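Local coordinates for protein probable chitinase (Chromobacterium violaceum, PDB 5JH8) that probably binds and hydrolyses chitin, as a TIM-barrel glycoside hydrolase of family 18, at residues M3-S9 / N26-F32; P62-S68 / F105-D111; F123-Q128 / G160-L166. One frame throughout, in Å; residues are numbered along the deposited sequence.

Interaction 1. Residues M3-S9 / N26-F32; sequences MVLAYYS and NAVAVDF
This is the first beta-alpha-beta unit of a family 18 TIM barrel: strand 3-8 runs parallel to strand 27-32, with helix 14-20 in the connection. The short strand axes approach to 4.5 Å at 27°, in the register Leu-5/Ala-27, Ala-6/Val-28, Tyr-7/Ala-29 and Tyr-8/Val-30, CA to CA 4.7 to 5.0 Å. The parallel ladder climbs through Ala-6 N to Ala-27 O, Ala-29 N to Ala-6 O and Tyr-8 N to Ala-29 O, all 2.9 Å, and Asp-31 N to Tyr-8 O, 2.8 Å. At its start Asn-26 (chi1 p) gives OD1 to Val-4 N at 2.8 Å while its own N donates to Val-4 O at 2.9 Å. Leu-5, Tyr-7, Ala-27 and Ala-29 share the face turned to the barrel interior; Ala-29 CB sits 3.6 Å from the Tyr-7 ring centroid, a CH-pi contact over the face. Inside the barrel the Tyr-7 hydroxyl is hydrogen-bonded to Asn-109 OD1. Tyr-8 (chi1 t), beside Val-28 and Val-30, faces helix 14-20; its CB lies 3.6 Å from Val-28 CG1, and its ring is near parallel to that of Phe-32, centroids 5.4 Å apart but scarcely overlapping. Past the ladder, Ser-9 OG donates to Asp-31 OD2 at 2.6 Å. Small Ala-29 therefore leaves room for the Tyr-7 ring inside, Ala-27 packs against Leu-5, and a buried serine-aspartate bond ties Ser-9 to Asp-31 within strand 27-35.

Interaction 2. Residues P62-S68 / F105-D111; sequences PAYGCVS and FSGINVD. With HIS (histidine), chain F.
Parallel strand pairing between neighbouring staves of the TIM barrel joins 62-68 to 105-111, ending at the ligand pocket, where 107-111 carries the end of the family 18 DxxDxDxE signature, Asp-111 probably its last aspartate. The short axes of strands 63-68 and 107-111 come within 4.3 Å at 31°. Gly-65 pairs with Ile-108, Cys-66 with Asn-109 and Val-67 with Val-110. The ladder runs Ser-106 N to Ala-63 O (2.8 Å), Gly-65 N to Gly-107 O (3.0 Å), Asn-109 N to Gly-65 O (2.8 Å), Val-67 N to Asn-109 O (2.9 Å) and Asp-111 N to Val-67 O (3.0 Å). Two glycines make room for rings: Phe-105 (chi1 m) lies over Gly-65 CA, 3.7 Å from the ring centroid, and Tyr-64 (chi1 m) covers Gly-107 N with a face. Cys-66 and Asn-109, both chi1 t, point into the barrel, where Asn-109 bonds Tyr-7. A water links Ser-68 OG (2.6 Å) to Asp-111 OD2 (2.9 Å), and the bound histidine donates from ND1 to Asp-111 OD2 at 2.8 Å.

Interaction 3. Residues F123-Q128 / G160-L166; sequences FSHFIQ and GYDLRAL
Leu-166, Phe-123 and Ser-124 carry most of this contact between helix 120-135 and the start of helix 163-169. Leu-166 (chi1 m, chi2 t) brings CD2 to 3.9 Å from Phe-123 CE2, 3.7 Å from Ile-127 CG1 and 4.0 Å from Ser-124 CA. Phe-123 (chi1 t) points toward 160-166, and its CE2 also meets Tyr-161 CE1 at 4.0 Å. Ser-124 (chi1 m) is where the two segments come closest, CA to CA 5.7 Å with Leu-166; its OG touches Ala-165 CB at 3.6 Å and also bonds Arg-120 O. No direct hydrogen bond crosses, so waters do the polar work: one joins Ser-124 OG to Gly-160 O (both 2.8 Å) and Asp-162 N (2.9 Å), another links Ser-124 OG (2.8 Å) to Asp-162 OD2 (2.7 Å). Asp-162 is the N-cap, OD1 accepting from Ala-165 N at 3.2 Å. Leu-166 and Tyr-161 also touch Val-145 of strand 142-146, so this is side-by-side packing of consecutive helices on the outer layer of a beta/alpha barrel.

Overall arrangement
Interactions 1 and 2 are adjoining parts of one barrel sheet, centres 8 Å apart, because strand 27-35 pairs with 63-68: Val-30 N lies 2.8 Å from Tyr-64 O. Inside, Tyr-7 OH reaches Asn-109 OD1 at 2.7 Å, linking strands that are not neighbours. Interaction 3 belongs to the helical layer, its centre 17 Å from that of interaction 2 and 22 Å from that of interaction 1. It meets interaction 2 through Val-110, whose CG2 is 4.1 Å from Ile-127 CD1 and CG1 4.2 Å from Phe-123 CZ. The bound histidine contacts Asp-111 directly and lies about 4 Å from the Tyr-7 side chain, whereas Tyr-161 is about 10 Å away.

Interaction 1. Residues M3-S9 / N26-F32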
loop_
_atom_site.group_PDB
_atom_site.type_symbol
_atom_site.label_atom_id
_atom_site.label_comp_id
_atom_site.label_asym_id
_atom_site.label_seq_id
_atom_site.Cartn_x
_atom_site.Cartn_y
_atom_site.Cartn_z
HETATM N N MSE A 3 -3.143 -7.191 12.366
HETATM C CA MSE A 3 -2.405 -7.584 11.173
HETATM C C MSE A 3 -1.322 -6.546 10.907
HETATM O O MSE A 3 -1.565 -5.341 10.986
HETATM C CB MSE A 3 -3.329 -7.713 9.965
HETATM C CG MSE A 3 -2.576 -7.984 8.680
HETATM SE SE MSE A 3 -3.668 -8.307 7.089
HETATM C CE MSE A 3 -4.112 -10.148 7.484
ATOM N N VAL A 4 -0.126 -7.018 10.578
ATOM C CA VAL A 4 0.999 -6.159 10.229
ATOM C C VAL A 4 1.449 -6.660 8.864
ATOM O O VAL A 4 2.173 -7.662 8.763
ATOM C CB VAL A 4 2.109 -6.201 11.284
ATOM C CG1 VAL A 4 3.240 -5.263 10.920
ATOM C CG2 VAL A 4 1.515 -5.873 12.666
ATOM N N LEU A 5 0.977 -5.994 7.805
ATOM C CA LEU A 5 1.089 -6.482 6.437
ATOM C C LEU A 5 2.268 -5.804 5.763
ATOM O O LEU A 5 2.236 -4.601 5.508
ATOM C CB LEU A 5 -0.201 -6.179 5.673
ATOM C CG LEU A 5 -0.220 -6.592 4.203
ATOM C CD1 LEU A 5 -0.244 -8.114 4.046
ATOM C CD2 LEU A 5 -1.435 -5.974 3.531
ATOM N N ALA A 6 3.298 -6.574 5.443
ATOM C CA ALA A 6 4.439 -6.058 4.700
ATOM C C ALA A 6 4.245 -6.314 3.211
ATOM O O ALA A 6 3.688 -7.324 2.812
ATOM C CB ALA A 6 5.719 -6.748 5.185
ATOM N N TYR A 7 4.741 -5.397 2.388
ATOM C CA TYR A 7 4.724 -5.529 0.933
ATOM C C TYR A 7 6.071 -6.049 0.438
ATOM O O TYR A 7 7.111 -5.427 0.658
ATOM C CB TYR A 7 4.337 -4.204 0.238
ATOM C CG TYR A 7 2.834 -4.108 0.128
ATOM C CD1 TYR A 7 2.064 -3.750 1.203
ATOM C CD2 TYR A 7 2.183 -4.549 -1.015
ATOM C CE1 TYR A 7 0.703 -3.795 1.144
ATOM C CE2 TYR A 7 0.817 -4.572 -1.096
ATOM C CZ TYR A 7 0.072 -4.223 -0.011
ATOM O OH TYR A 7 -1.290 -4.309 -0.040
ATOM N N TYR A 8 6.028 -7.213 -0.220
ATOM C CA TYR A 8 7.186 -7.847 -0.849
ATOM C C TYR A 8 7.063 -7.614 -2.349
ATOM O O TYR A 8 6.293 -8.284 -3.032
ATOM C CB TYR A 8 7.240 -9.330 -0.497
ATOM C CG TYR A 8 8.484 -10.002 -1.015
ATOM C CD1 TYR A 8 9.692 -9.769 -0.423
ATOM C CD2 TYR A 8 8.453 -10.850 -2.115
ATOM C CE1 TYR A 8 10.843 -10.363 -0.891
ATOM C CE2 TYR A 8 9.616 -11.435 -2.600
ATOM C CZ TYR A 8 10.820 -11.191 -1.975
ATOM O OH TYR A 8 11.997 -11.766 -2.404
ATOM N N SER A 9 7.876 -6.693 -2.868
ATOM C CA SER A 9 7.735 -6.192 -4.221
ATOM C C SER A 9 9.116 -6.086 -4.852
ATOM O O SER A 9 10.128 -6.462 -4.254
ATOM C CB SER A 9 7.029 -4.834 -4.209
ATOM O OG SER A 9 6.922 -4.345 -5.528
ATOM N N ASN A 26 3.406 -9.871 10.222
ATOM C CA ASN A 26 2.720 -11.146 10.387
ATOM C C ASN A 26 1.828 -11.500 9.205
ATOM O O ASN A 26 1.066 -12.466 9.288
ATOM C CB ASN A 26 1.980 -11.214 11.730
ATOM C CG ASN A 26 0.874 -10.202 11.832
ATOM O OD1 ASN A 26 0.337 -9.770 10.823
ATOM N ND2 ASN A 26 0.511 -9.829 13.040
ATOM N N ALA A 27 1.967 -10.811 8.082
ATOM C CA ALA A 27 1.336 -11.167 6.827
ATOM C C ALA A 27 2.130 -10.461 5.738
ATOM O O ALA A 27 2.715 -9.409 5.999
ATOM C CB ALA A 27 -0.119 -10.706 6.786
ATOM N N VAL A 28 2.143 -11.025 4.531
ATOM C CA VAL A 28 2.900 -10.430 3.432
ATOM C C VAL A 28 2.061 -10.409 2.172
ATOM O O VAL A 28 1.459 -11.425 1.808
ATOM C CB VAL A 28 4.207 -11.204 3.176
ATOM C CG1 VAL A 28 4.979 -10.614 1.999
ATOM C CG2 VAL A 28 5.071 -11.207 4.411
ATOM N N ALA A 29 2.056 -9.268 1.499
ATOM C CA ALA A 29 1.515 -9.138 0.164
ATOM C C ALA A 29 2.637 -9.359 -0.842
ATOM O O ALA A 29 3.596 -8.587 -0.883
ATOM C CB ALA A 29 0.897 -7.762 -0.011
ATOM N N VAL A 30 2.523 -10.427 -1.625
ATOM C CA VAL A 30 3.558 -10.846 -2.570
ATOM C C VAL A 30 3.209 -10.199 -3.906
ATOM O O VAL A 30 2.366 -10.697 -4.659
ATOM C CB VAL A 30 3.664 -12.368 -2.647
ATOM C CG1 VAL A 30 4.727 -12.768 -3.624
ATOM C CG2 VAL A 30 3.977 -12.948 -1.259
ATOM N N ASP A 31 3.832 -9.042 -4.159
ATOM C CA ASP A 31 3.497 -8.128 -5.259
ATOM C C ASP A 31 4.333 -8.472 -6.493
ATOM O O ASP A 31 5.264 -7.756 -6.871
ATOM C CB ASP A 31 3.740 -6.694 -4.793
ATOM C CG ASP A 31 3.544 -5.671 -5.878
ATOM O OD1 ASP A 31 2.460 -5.672 -6.485
ATOM O OD2 ASP A 31 4.456 -4.843 -6.100
ATOM N N PHE A 32 3.980 -9.603 -7.117
ATOM C CA PHE A 32 4.755 -10.142 -8.229
ATOM C C PHE A 32 3.905 -10.536 -9.425
ATOM O O PHE A 32 4.420 -11.203 -10.332
ATOM C CB PHE A 32 5.626 -11.323 -7.762
ATOM C CG PHE A 32 6.942 -10.894 -7.180
ATOM C CD1 PHE A 32 7.030 -10.289 -5.941
ATOM C CD2 PHE A 32 8.098 -11.081 -7.901
ATOM C CE1 PHE A 32 8.243 -9.869 -5.440
ATOM C CE2 PHE A 32 9.306 -10.660 -7.415
ATOM C CZ PHE A 32 9.381 -10.057 -6.178
#

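Interaction 2. Residues P62-S68 / F105-D111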
loop_
_atom_site.group_PDB
_atom_site.type_symbol
_atom_site.label_atom_id
_atom_site.label_comp_id
_atom_site.label_asym_id
_atom_site.label_seq_id
_atom_site.Cartn_x
_atom_site.Cartn_y
_atom_site.Cartn_z
ATOM N N PRO A 62 1.014 -15.817 6.945
ATOM C CA PRO A 62 0.116 -15.770 5.784
ATOM C C PRO A 62 0.675 -14.917 4.652
ATOM O O PRO A 62 1.140 -13.786 4.851
ATOM C CB PRO A 62 -1.170 -15.161 6.360
ATOM C CG PRO A 62 -1.154 -15.582 7.814
ATOM C CD PRO A 62 0.304 -15.501 8.194
ATOM N N ALA A 63 0.586 -15.463 3.445
ATOM C CA ALA A 63 1.022 -14.790 2.234
ATOM C C ALA A 63 -0.180 -14.566 1.337
ATOM O O ALA A 63 -0.976 -15.478 1.111
ATOM C CB ALA A 63 2.084 -15.599 1.502
ATOM N N TYR A 64 -0.277 -13.360 0.790
ATOM C CA TYR A 64 -1.344 -12.971 -0.122
ATOM C C TYR A 64 -0.752 -12.738 -1.503
ATOM O O TYR A 64 0.245 -12.028 -1.642
ATOM C CB TYR A 64 -2.057 -11.700 0.368
ATOM C CG TYR A 64 -2.935 -11.922 1.567
ATOM C CD1 TYR A 64 -2.402 -12.129 2.823
ATOM C CD2 TYR A 64 -4.303 -11.950 1.447
ATOM C CE1 TYR A 64 -3.227 -12.359 3.926
ATOM C CE2 TYR A 64 -5.125 -12.173 2.516
ATOM C CZ TYR A 64 -4.590 -12.398 3.750
ATOM O OH TYR A 64 -5.451 -12.608 4.793
ATOM N N GLY A 65 -1.375 -13.299 -2.527
ATOM C CA GLY A 65 -0.953 -13.013 -3.882
ATOM C C GLY A 65 -1.465 -11.649 -4.283
ATOM O O GLY A 65 -2.679 -11.457 -4.346
ATOM N N CYS A 66 -0.560 -10.691 -4.499
ATOM C CA CYS A 66 -0.932 -9.314 -4.829
ATOM C C CYS A 66 -0.893 -9.153 -6.343
ATOM O O CYS A 66 0.171 -9.267 -6.965
ATOM C CB CYS A 66 -0.028 -8.328 -4.092
ATOM S SG CYS A 66 -0.294 -6.592 -4.526
ATOM N N VAL A 67 -2.075 -8.937 -6.907
ATOM C CA VAL A 67 -2.311 -9.001 -8.342
ATOM C C VAL A 67 -2.773 -7.633 -8.832
ATOM O O VAL A 67 -3.757 -7.082 -8.320
ATOM C CB VAL A 67 -3.357 -10.077 -8.697
ATOM C CG1 VAL A 67 -3.547 -10.140 -10.198
ATOM C CG2 VAL A 67 -2.971 -11.431 -8.130
ATOM N N SER A 68 -2.079 -7.115 -9.834
ATOM C CA SER A 68 -2.294 -5.760 -10.310
ATOM C C SER A 68 -2.817 -5.752 -11.744
ATOM O O SER A 68 -2.560 -6.664 -12.542
ATOM C CB SER A 68 -0.987 -4.957 -10.222
ATOM O OG SER A 68 -0.506 -4.912 -8.883
ATOM N N PHE A 105 -1.260 -19.616 -1.139
ATOM C CA PHE A 105 -1.549 -18.327 -0.535
ATOM C C PHE A 105 -2.750 -18.438 0.403
ATOM O O PHE A 105 -3.665 -19.234 0.197
ATOM C CB PHE A 105 -1.841 -17.281 -1.603
ATOM C CG PHE A 105 -0.634 -16.842 -2.405
ATOM C CD1 PHE A 105 0.579 -16.593 -1.812
ATOM C CD2 PHE A 105 -0.742 -16.616 -3.753
ATOM C CE1 PHE A 105 1.652 -16.143 -2.551
ATOM C CE2 PHE A 105 0.341 -16.186 -4.497
ATOM C CZ PHE A 105 1.530 -15.943 -3.902
ATOM N N SER A 106 -2.747 -17.584 1.428
ATOM C CA SER A 106 -3.852 -17.455 2.363
ATOM C C SER A 106 -4.964 -16.598 1.797
ATOM O O SER A 106 -6.066 -16.553 2.368
ATOM C CB SER A 106 -3.324 -16.856 3.658
ATOM O OG SER A 106 -2.374 -17.732 4.242
ATOM N N GLY A 107 -4.696 -15.916 0.694
ATOM C CA GLY A 107 -5.682 -15.069 0.079
ATOM C C GLY A 107 -5.097 -14.318 -1.094
ATOM O O GLY A 107 -3.952 -14.530 -1.501
ATOM N N ILE A 108 -5.906 -13.394 -1.598
ATOM C CA ILE A 108 -5.558 -12.522 -2.709
ATOM C C ILE A 108 -5.602 -11.083 -2.221
ATOM O O ILE A 108 -6.534 -10.689 -1.505
ATOM C CB ILE A 108 -6.545 -12.725 -3.883
ATOM C CG1 ILE A 108 -6.435 -14.154 -4.457
ATOM C CG2 ILE A 108 -6.373 -11.619 -4.931
ATOM C CD1 ILE A 108 -5.150 -14.448 -5.165
ATOM N N ASN A 109 -4.614 -10.300 -2.626
ATOM C CA ASN A 109 -4.650 -8.843 -2.507
ATOM C C ASN A 109 -4.888 -8.288 -3.913
ATOM O O ASN A 109 -3.993 -8.330 -4.760
ATOM C CB ASN A 109 -3.328 -8.351 -1.903
ATOM C CG ASN A 109 -3.143 -6.822 -1.829
ATOM O OD1 ASN A 109 -2.009 -6.391 -1.680
ATOM N ND2 ASN A 109 -4.202 -6.034 -1.894
ATOM N N VAL A 110 -6.100 -7.799 -4.175
ATOM C CA VAL A 110 -6.396 -7.086 -5.418
ATOM C C VAL A 110 -5.820 -5.682 -5.291
ATOM O O VAL A 110 -6.203 -4.927 -4.391
ATOM C CB VAL A 110 -7.903 -7.044 -5.688
ATOM C CG1 VAL A 110 -8.181 -6.071 -6.853
ATOM C CG2 VAL A 110 -8.438 -8.442 -6.007
ATOM N N ASP A 111 -4.885 -5.347 -6.180
ATOM C CA ASP A 111 -4.273 -4.018 -6.237
ATOM C C ASP A 111 -4.607 -3.458 -7.610
ATOM O O ASP A 111 -3.784 -3.485 -8.532
ATOM C CB ASP A 111 -2.779 -4.088 -5.994
ATOM C CG ASP A 111 -2.149 -2.717 -5.944
ATOM O OD1 ASP A 111 -2.896 -1.716 -5.951
ATOM O OD2 ASP A 111 -0.911 -2.615 -5.906
HETATM N N HIS F . 2.715 2.111 -5.819
HETATM C CA HIS F . 2.841 0.676 -6.053
HETATM C C HIS F . 3.324 0.424 -7.474
HETATM O O HIS F . 3.165 1.262 -8.372
HETATM C CB HIS F . 1.507 -0.031 -5.795
HETATM C CG HIS F . 1.116 -0.077 -4.348
HETATM N ND1 HIS F . 0.164 -0.948 -3.864
HETATM C CD2 HIS F . 1.532 0.652 -3.286
HETATM C CE1 HIS F . 0.029 -0.771 -2.563
HETATM N NE2 HIS F . 0.831 0.210 -2.189
HETATM O OXT HIS F . 3.897 -0.631 -7.747
HETATM O O HOH W 1 -0.031 -18.466 2.909
HETATM O O HOH W 2 1.304 -3.561 -7.538
#

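Interaction 3. Residues F123-Q128 / G160-L166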
loop_
_atom_site.group_PDB
_atom_site.type_symbol
_atom_site.label_atom_id
_atom_site.label_comp_id
_atom_site.label_asym_id
_atom_site.label_seq_id
_atom_site.Cartn_x
_atom_site.Cartn_y
_atom_site.Cartn_z
ATOM N N PHE A 123 -16.664 -2.587 -10.465
ATOM C CA PHE A 123 -15.572 -3.030 -9.606
ATOM C C PHE A 123 -16.108 -3.544 -8.269
ATOM O O PHE A 123 -15.659 -4.583 -7.765
ATOM C CB PHE A 123 -14.566 -1.887 -9.436
ATOM C CG PHE A 123 -13.346 -2.282 -8.645
ATOM C CD1 PHE A 123 -12.554 -3.350 -9.039
ATOM C CD2 PHE A 123 -13.002 -1.600 -7.495
ATOM C CE1 PHE A 123 -11.438 -3.718 -8.285
ATOM C CE2 PHE A 123 -11.873 -1.957 -6.749
ATOM C CZ PHE A 123 -11.100 -3.016 -7.143
ATOM N N SER A 124 -17.083 -2.843 -7.686
ATOM C CA SER A 124 -17.689 -3.322 -6.450
ATOM C C SER A 124 -18.261 -4.712 -6.647
ATOM O O SER A 124 -18.120 -5.579 -5.777
ATOM C CB SER A 124 -18.805 -2.376 -6.022
ATOM O OG SER A 124 -18.252 -1.128 -5.682
ATOM N N HIS A 125 -18.930 -4.931 -7.785
ATOM C CA HIS A 125 -19.542 -6.224 -8.049
ATOM C C HIS A 125 -18.484 -7.307 -8.204
ATOM O O HIS A 125 -18.616 -8.397 -7.637
ATOM C CB HIS A 125 -20.442 -6.150 -9.283
ATOM C CG HIS A 125 -21.147 -7.435 -9.572
ATOM N ND1 HIS A 125 -20.789 -8.243 -10.623
ATOM C CD2 HIS A 125 -22.142 -8.081 -8.921
ATOM C CE1 HIS A 125 -21.554 -9.319 -10.632
ATOM N NE2 HIS A 125 -22.388 -9.243 -9.612
ATOM N N PHE A 126 -17.409 -7.009 -8.936
ATOM C CA PHE A 126 -16.301 -7.956 -9.065
ATOM C C PHE A 126 -15.769 -8.361 -7.701
ATOM O O PHE A 126 -15.560 -9.549 -7.435
ATOM C CB PHE A 126 -15.203 -7.331 -9.924
ATOM C CG PHE A 126 -13.866 -8.043 -9.858
ATOM C CD1 PHE A 126 -13.716 -9.345 -10.294
ATOM C CD2 PHE A 126 -12.743 -7.392 -9.360
ATOM C CE1 PHE A 126 -12.477 -9.970 -10.218
ATOM C CE2 PHE A 126 -11.521 -8.017 -9.294
ATOM C CZ PHE A 126 -11.386 -9.298 -9.720
ATOM N N ILE A 127 -15.552 -7.385 -6.819
ATOM C CA ILE A 127 -15.029 -7.663 -5.488
ATOM C C ILE A 127 -16.036 -8.453 -4.653
ATOM O O ILE A 127 -15.648 -9.344 -3.892
ATOM C CB ILE A 127 -14.580 -6.339 -4.840
ATOM C CG1 ILE A 127 -13.353 -5.782 -5.589
ATOM C CG2 ILE A 127 -14.306 -6.517 -3.359
ATOM C CD1 ILE A 127 -12.159 -6.718 -5.687
ATOM N N GLN A 128 -17.330 -8.178 -4.796
ATOM C CA GLN A 128 -18.344 -8.983 -4.113
ATOM C C GLN A 128 -18.268 -10.449 -4.528
ATOM O O GLN A 128 -18.281 -11.362 -3.684
ATOM C CB GLN A 128 -19.732 -8.427 -4.434
ATOM C CG GLN A 128 -20.039 -7.107 -3.761
ATOM C CD GLN A 128 -21.271 -6.410 -4.337
ATOM O OE1 GLN A 128 -21.792 -6.794 -5.386
ATOM N NE2 GLN A 128 -21.719 -5.363 -3.662
ATOM N N GLY A 160 -14.223 5.610 -8.575
ATOM C CA GLY A 160 -14.329 4.188 -8.852
ATOM C C GLY A 160 -14.307 3.304 -7.620
ATOM O O GLY A 160 -14.603 2.113 -7.738
ATOM N N TYR A 161 -13.951 3.861 -6.455
ATOM C CA TYR A 161 -13.778 3.097 -5.222
ATOM C C TYR A 161 -14.902 3.428 -4.239
ATOM O O TYR A 161 -14.925 4.504 -3.629
ATOM C CB TYR A 161 -12.413 3.365 -4.612
ATOM C CG TYR A 161 -11.292 3.029 -5.565
ATOM C CD1 TYR A 161 -10.796 1.736 -5.645
ATOM C CD2 TYR A 161 -10.768 3.982 -6.414
ATOM C CE1 TYR A 161 -9.787 1.400 -6.513
ATOM C CE2 TYR A 161 -9.771 3.667 -7.312
ATOM C CZ TYR A 161 -9.266 2.377 -7.359
ATOM O OH TYR A 161 -8.270 2.099 -8.268
ATOM N N ASP A 162 -15.854 2.507 -4.113
ATOM C CA ASP A 162 -16.990 2.636 -3.198
ATOM C C ASP A 162 -16.595 1.862 -1.943
ATOM O O ASP A 162 -16.729 0.637 -1.878
ATOM C CB ASP A 162 -18.215 2.031 -3.869
ATOM C CG ASP A 162 -19.466 2.069 -3.009
ATOM O OD1 ASP A 162 -19.389 2.276 -1.772
ATOM O OD2 ASP A 162 -20.553 1.894 -3.601
ATOM N N LEU A 163 -16.038 2.564 -0.953
ATOM C CA LEU A 163 -15.487 1.864 0.210
ATOM C C LEU A 163 -16.554 1.064 0.938
ATOM O O LEU A 163 -16.287 -0.038 1.433
ATOM C CB LEU A 163 -14.824 2.832 1.185
ATOM C CG LEU A 163 -13.338 3.108 0.951
ATOM C CD1 LEU A 163 -13.063 3.774 -0.365
ATOM C CD2 LEU A 163 -12.776 3.934 2.085
ATOM N N ARG A 164 -17.756 1.621 1.070
ATOM C CA ARG A 164 -18.820 0.882 1.742
ATOM C C ARG A 164 -19.043 -0.482 1.088
ATOM O O ARG A 164 -19.098 -1.515 1.771
ATOM C CB ARG A 164 -20.106 1.706 1.760
ATOM C CG ARG A 164 -21.175 1.183 2.701
ATOM C CD ARG A 164 -22.389 2.123 2.780
ATOM N NE ARG A 164 -22.141 3.333 3.569
ATOM C CZ ARG A 164 -22.298 3.421 4.887
ATOM N NH1 ARG A 164 -22.726 2.377 5.592
ATOM N NH2 ARG A 164 -22.031 4.560 5.504
ATOM N N ALA A 165 -19.148 -0.509 -0.243
ATOM C CA ALA A 165 -19.395 -1.768 -0.945
ATOM C C ALA A 165 -18.175 -2.685 -0.872
ATOM O O ALA A 165 -18.293 -3.894 -0.621
ATOM C CB ALA A 165 -19.780 -1.506 -2.402
ATOM N N LEU A 166 -16.990 -2.128 -1.097
ATOM C CA LEU A 166 -15.788 -2.946 -1.122
ATOM C C LEU A 166 -15.527 -3.549 0.250
ATOM O O LEU A 166 -15.145 -4.718 0.369
ATOM C CB LEU A 166 -14.599 -2.088 -1.565
ATOM C CG LEU A 166 -14.652 -1.520 -2.998
ATOM C CD1 LEU A 166 -13.557 -0.483 -3.260
ATOM C CD2 LEU A 166 -14.553 -2.646 -4.016
HETATM O O HOH W 3 -15.795 0.286 -5.934
HETATM O O HOH W 4 -20.538 0.429 -5.837
HETATM O O HOH W 5 -20.627 -5.230 -0.935
#